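Local coordinates for protein fatty acid synthase 1, isoform A (PDB 6FN6) that probably carries out the reductive and dehydrating steps of fatty acid synthesis, its dehydratase, enoylreductase and ketoreductase domains processing acyl chains held on acyl carrier protein, at residues I152-L164 / M174-N186. Sequence-based numbering, arbitrary orientation.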
loop_
_atom_site.group_PDB
_atom_site.type_symbol
_atom_site.label_atom_id
_atom_site.label_comp_id
_atom_site.label_asym_id
_atom_site.label_seq_id
_atom_site.Cartn_x
_atom_site.Cartn_y
_atom_site.Cartn_z
ATOM N N ILE A 152 -18.643 -20.371 -26.538
ATOM C CA ILE A 152 -17.547 -21.330 -26.623
ATOM C C ILE A 152 -17.958 -22.474 -27.542
ATOM O O ILE A 152 -18.713 -23.362 -27.146
ATOM C CB ILE A 152 -17.144 -21.858 -25.237
ATOM C CG1 ILE A 152 -16.693 -20.700 -24.342
ATOM C CG2 ILE A 152 -16.033 -22.896 -25.372
ATOM C CD1 ILE A 152 -16.430 -21.088 -22.895
ATOM N N VAL A 153 -17.460 -22.439 -28.773
ATOM C CA VAL A 153 -17.726 -23.493 -29.744
ATOM C C VAL A 153 -16.900 -24.732 -29.412
ATOM O O VAL A 153 -17.366 -25.859 -29.578
ATOM C CB VAL A 153 -17.444 -23.029 -31.190
ATOM C CG1 VAL A 153 -18.480 -22.000 -31.629
ATOM C CG2 VAL A 153 -16.045 -22.458 -31.317
ATOM N N ARG A 154 -15.671 -24.520 -28.952
ATOM C CA ARG A 154 -14.736 -25.620 -28.749
ATOM C C ARG A 154 -13.699 -25.353 -27.656
ATOM O O ARG A 154 -13.299 -24.214 -27.421
ATOM C CB ARG A 154 -14.025 -25.915 -30.071
ATOM C CG ARG A 154 -13.152 -27.159 -30.078
ATOM C CD ARG A 154 -12.840 -27.620 -31.500
ATOM N NE ARG A 154 -14.051 -27.966 -32.248
ATOM C CZ ARG A 154 -14.621 -27.205 -33.181
ATOM N NH1 ARG A 154 -14.112 -26.022 -33.507
ATOM N NH2 ARG A 154 -15.718 -27.634 -33.790
ATOM N N SER A 155 -13.283 -26.425 -26.988
ATOM C CA SER A 155 -12.221 -26.369 -25.991
ATOM C C SER A 155 -11.581 -27.739 -25.826
ATOM O O SER A 155 -12.262 -28.760 -25.900
ATOM C CB SER A 155 -12.759 -25.889 -24.644
ATOM O OG SER A 155 -11.805 -26.103 -23.616
ATOM N N ASP A 156 -10.275 -27.765 -25.588
ATOM C CA ASP A 156 -9.599 -29.018 -25.287
ATOM C C ASP A 156 -9.873 -29.402 -23.833
ATOM O O ASP A 156 -10.391 -28.598 -23.056
ATOM C CB ASP A 156 -8.095 -28.907 -25.564
ATOM C CG ASP A 156 -7.400 -27.902 -24.668
ATOM O OD1 ASP A 156 -8.083 -27.037 -24.080
ATOM O OD2 ASP A 156 -6.157 -27.971 -24.565
ATOM N N THR A 157 -9.538 -30.634 -23.476
ATOM C CA THR A 157 -9.936 -31.195 -22.189
ATOM C C THR A 157 -9.424 -30.383 -20.994
ATOM O O THR A 157 -10.047 -30.386 -19.935
ATOM C CB THR A 157 -9.457 -32.658 -22.044
ATOM O OG1 THR A 157 -9.780 -33.144 -20.736
ATOM C CG2 THR A 157 -7.961 -32.769 -22.264
ATOM N N VAL A 158 -8.298 -29.695 -21.158
ATOM C CA VAL A 158 -7.735 -28.900 -20.065
ATOM C C VAL A 158 -7.981 -27.407 -20.260
ATOM O O VAL A 158 -7.573 -26.594 -19.427
ATOM C CB VAL A 158 -6.225 -29.162 -19.902
ATOM C CG1 VAL A 158 -5.978 -30.604 -19.480
ATOM C CG2 VAL A 158 -5.471 -28.827 -21.192
ATOM N N ALA A 159 -8.660 -27.046 -21.345
ATOM C CA ALA A 159 -8.954 -25.646 -21.636
ATOM C C ALA A 159 -7.671 -24.817 -21.721
ATOM O O ALA A 159 -7.558 -23.758 -21.104
ATOM C CB ALA A 159 -9.886 -25.071 -20.580
ATOM N N SER A 160 -6.704 -25.314 -22.485
ATOM C CA SER A 160 -5.487 -24.567 -22.767
ATOM C C SER A 160 -5.641 -23.858 -24.106
ATOM O O SER A 160 -5.083 -22.783 -24.325
ATOM C CB SER A 160 -4.270 -25.490 -22.782
ATOM O OG SER A 160 -4.358 -26.432 -23.835
ATOM N N THR A 161 -6.404 -24.477 -25.000
ATOM C CA THR A 161 -6.739 -23.876 -26.283
ATOM C C THR A 161 -8.209 -24.140 -26.593
ATOM O O THR A 161 -8.814 -25.053 -26.032
ATOM C CB THR A 161 -5.852 -24.418 -27.420
ATOM O OG1 THR A 161 -6.136 -23.704 -28.630
ATOM C CG2 THR A 161 -6.097 -25.902 -27.639
ATOM N N GLY A 162 -8.786 -23.325 -27.469
ATOM C CA GLY A 162 -10.178 -23.481 -27.846
ATOM C C GLY A 162 -10.599 -22.462 -28.883
ATOM O O GLY A 162 -9.755 -21.807 -29.498
ATOM N N LYS A 163 -11.907 -22.324 -29.075
ATOM C CA LYS A 163 -12.436 -21.380 -30.052
ATOM C C LYS A 163 -13.685 -20.664 -29.539
ATOM O O LYS A 163 -14.512 -21.250 -28.836
ATOM C CB LYS A 163 -12.737 -22.100 -31.367
ATOM C CG LYS A 163 -11.492 -22.607 -32.081
ATOM C CD LYS A 163 -11.490 -22.247 -33.558
ATOM C CE LYS A 163 -10.074 -22.233 -34.119
ATOM N NZ LYS A 163 -9.359 -23.512 -33.869
ATOM N N LEU A 164 -13.803 -19.388 -29.892
ATOM C CA LEU A 164 -14.940 -18.564 -29.493
ATOM C C LEU A 164 -15.600 -17.966 -30.731
ATOM O O LEU A 164 -14.915 -17.488 -31.632
ATOM C CB LEU A 164 -14.491 -17.450 -28.543
ATOM C CG LEU A 164 -13.459 -17.840 -27.480
ATOM C CD1 LEU A 164 -12.941 -16.613 -26.750
ATOM C CD2 LEU A 164 -14.056 -18.834 -26.499
ATOM N N MET A 174 -15.985 -11.179 -25.009
ATOM C CA MET A 174 -15.012 -11.056 -23.934
ATOM C C MET A 174 -15.443 -11.890 -22.730
ATOM O O MET A 174 -14.603 -12.402 -21.994
ATOM C CB MET A 174 -14.817 -9.586 -23.542
ATOM C CG MET A 174 -13.961 -8.805 -24.543
ATOM S SD MET A 174 -13.286 -7.252 -23.911
ATOM C CE MET A 174 -14.771 -6.259 -23.746
ATOM N N ASP A 175 -16.750 -12.037 -22.533
ATOM C CA ASP A 175 -17.253 -12.872 -21.444
ATOM C C ASP A 175 -16.859 -14.334 -21.646
ATOM O O ASP A 175 -16.440 -15.000 -20.705
ATOM C CB ASP A 175 -18.772 -12.759 -21.322
ATOM C CG ASP A 175 -19.317 -13.519 -20.125
ATOM O OD1 ASP A 175 -18.771 -13.360 -19.015
ATOM O OD2 ASP A 175 -20.291 -14.282 -20.292
ATOM N N THR A 176 -16.996 -14.833 -22.871
ATOM C CA THR A 176 -16.644 -16.220 -23.163
ATOM C C THR A 176 -15.155 -16.467 -22.923
ATOM O O THR A 176 -14.744 -17.594 -22.655
ATOM C CB THR A 176 -17.009 -16.617 -24.612
ATOM O OG1 THR A 176 -16.422 -15.694 -25.536
ATOM C CG2 THR A 176 -18.517 -16.630 -24.793
ATOM N N MET A 177 -14.347 -15.416 -23.031
ATOM C CA MET A 177 -12.930 -15.513 -22.684
ATOM C C MET A 177 -12.769 -15.778 -21.186
ATOM O O MET A 177 -11.881 -16.521 -20.773
ATOM C CB MET A 177 -12.179 -14.239 -23.075
ATOM C CG MET A 177 -12.180 -13.943 -24.568
ATOM S SD MET A 177 -11.235 -12.463 -25.002
ATOM C CE MET A 177 -9.590 -12.948 -24.493
ATOM N N LEU A 178 -13.624 -15.161 -20.374
ATOM C CA LEU A 178 -13.602 -15.390 -18.933
ATOM C C LEU A 178 -14.161 -16.769 -18.601
ATOM O O LEU A 178 -13.659 -17.456 -17.711
ATOM C CB LEU A 178 -14.400 -14.314 -18.193
ATOM C CG LEU A 178 -14.024 -12.857 -18.467
ATOM C CD1 LEU A 178 -14.763 -11.936 -17.508
ATOM C CD2 LEU A 178 -12.522 -12.647 -18.372
ATOM N N GLN A 179 -15.207 -17.165 -19.316
ATOM C CA GLN A 179 -15.766 -18.499 -19.164
ATOM C C GLN A 179 -14.670 -19.523 -19.415
ATOM O O GLN A 179 -14.526 -20.497 -18.678
ATOM C CB GLN A 179 -16.931 -18.724 -20.129
ATOM C CG GLN A 179 -18.102 -17.785 -19.940
ATOM C CD GLN A 179 -19.194 -18.031 -20.960
ATOM O OE1 GLN A 179 -19.125 -18.983 -21.737
ATOM N NE2 GLN A 179 -20.206 -17.173 -20.967
ATOM N N PHE A 180 -13.907 -19.293 -20.473
ATOM C CA PHE A 180 -12.876 -20.229 -20.890
ATOM C C PHE A 180 -11.805 -20.406 -19.821
ATOM O O PHE A 180 -11.302 -21.511 -19.609
ATOM C CB PHE A 180 -12.234 -19.762 -22.197
ATOM C CG PHE A 180 -11.226 -20.723 -22.741
ATOM C CD1 PHE A 180 -11.627 -21.825 -23.477
ATOM C CD2 PHE A 180 -9.878 -20.532 -22.508
ATOM C CE1 PHE A 180 -10.700 -22.716 -23.972
ATOM C CE2 PHE A 180 -8.946 -21.416 -23.001
ATOM C CZ PHE A 180 -9.356 -22.509 -23.734
ATOM N N SER A 181 -11.450 -19.312 -19.160
ATOM C CA SER A 181 -10.449 -19.343 -18.099
ATOM C C SER A 181 -10.966 -20.103 -16.881
ATOM O O SER A 181 -10.199 -20.737 -16.160
ATOM C CB SER A 181 -10.058 -17.922 -17.701
ATOM O OG SER A 181 -9.025 -17.924 -16.733
ATOM N N ILE A 182 -12.273 -20.040 -16.664
ATOM C CA ILE A 182 -12.885 -20.688 -15.515
ATOM C C ILE A 182 -12.920 -22.200 -15.726
ATOM O O ILE A 182 -12.900 -22.964 -14.759
ATOM C CB ILE A 182 -14.297 -20.115 -15.256
ATOM C CG1 ILE A 182 -14.195 -18.680 -14.736
ATOM C CG2 ILE A 182 -15.066 -20.976 -14.257
ATOM C CD1 ILE A 182 -15.500 -17.900 -14.790
ATOM N N LEU A 183 -12.958 -22.627 -16.986
ATOM C CA LEU A 183 -12.975 -24.052 -17.313
ATOM C C LEU A 183 -11.750 -24.765 -16.762
ATOM O O LEU A 183 -11.850 -25.862 -16.217
ATOM C CB LEU A 183 -13.030 -24.263 -18.826
ATOM C CG LEU A 183 -14.376 -24.416 -19.529
ATOM C CD1 LEU A 183 -14.135 -24.759 -20.988
ATOM C CD2 LEU A 183 -15.256 -25.471 -18.872
ATOM N N SER A 184 -10.591 -24.136 -16.916
ATOM C CA SER A 184 -9.324 -24.741 -16.521
ATOM C C SER A 184 -9.220 -24.930 -15.006
ATOM O O SER A 184 -8.438 -25.753 -14.531
ATOM C CB SER A 184 -8.160 -23.885 -17.027
ATOM O OG SER A 184 -8.276 -22.550 -16.573
ATOM N N LYS A 185 -10.011 -24.173 -14.251
ATOM C CA LYS A 185 -9.999 -24.283 -12.797
ATOM C C LYS A 185 -10.474 -25.665 -12.359
ATOM O O LYS A 185 -11.482 -26.171 -12.846
ATOM C CB LYS A 185 -10.867 -23.194 -12.167
ATOM C CG LYS A 185 -10.236 -21.811 -12.207
ATOM C CD LYS A 185 -11.135 -20.766 -11.571
ATOM C CE LYS A 185 -10.392 -19.459 -11.331
ATOM N NZ LYS A 185 -9.386 -19.578 -10.239
ATOM N N ASN A 186 -9.733 -26.269 -11.435
ATOM C CA ASN A 186 -9.972 -27.651 -11.037
ATOM C C ASN A 186 -11.222 -27.783 -10.170
ATOM O O ASN A 186 -12.015 -28.708 -10.349
ATOM C CB ASN A 186 -8.755 -28.198 -10.291
ATOM C CG ASN A 186 -8.777 -29.708 -10.173
ATOM O OD1 ASN A 186 -9.829 -30.337 -10.282
ATOM N ND2 ASN A 186 -7.607 -30.301 -9.960
#
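F180 drives its ring from the helix into the hairpin of strands 152-155 and 161-164, beside the backbone of G162. With CG anti to its backbone N (chi1 -176°), the ring leaves the helix flank and reaches the turn: A159 CB lies over one face, 4.1 Å from F180 CZ and offset toward the rim, while T161 O is at the edge, 3.5 Å from F180 CZ. S155 OG approaches CE1 obliquely. Beyond the ring, A159 CB rests 3.7 Å from L183 CB. Toward the start of the helix, I152 CD1 meets Q179 OE1 at 3.6 Å, and L164 CD1 meets M177 CG at 3.5 Å, while the L164 side chain slides past T176.

The turn is shaped by D156: OD1 takes S160 N on its syn lone pair and T161 N from above the carboxylate plane, and the backbone O receives A159 N and S155 OG. V225 and W227 of strand 223-228 also pack on F180. Replacing F180 by alanine is likely to open a gap between helix and hairpin, taking the ring from A159 CB, V225 and W227.

No hydrogen bond joins the two segments, which meet largely through van der Waals contact in this predicted C-terminal hotdog fold. Q179 is hydrogen-bonded through OE1 to Y135 OH and through NE2 to F149 O, its side chain about 5 Å from that of H24, the predicted proton acceptor; the helix also carries D175, the predicted proton donor, consistent with the hairpin backing an active-site helix.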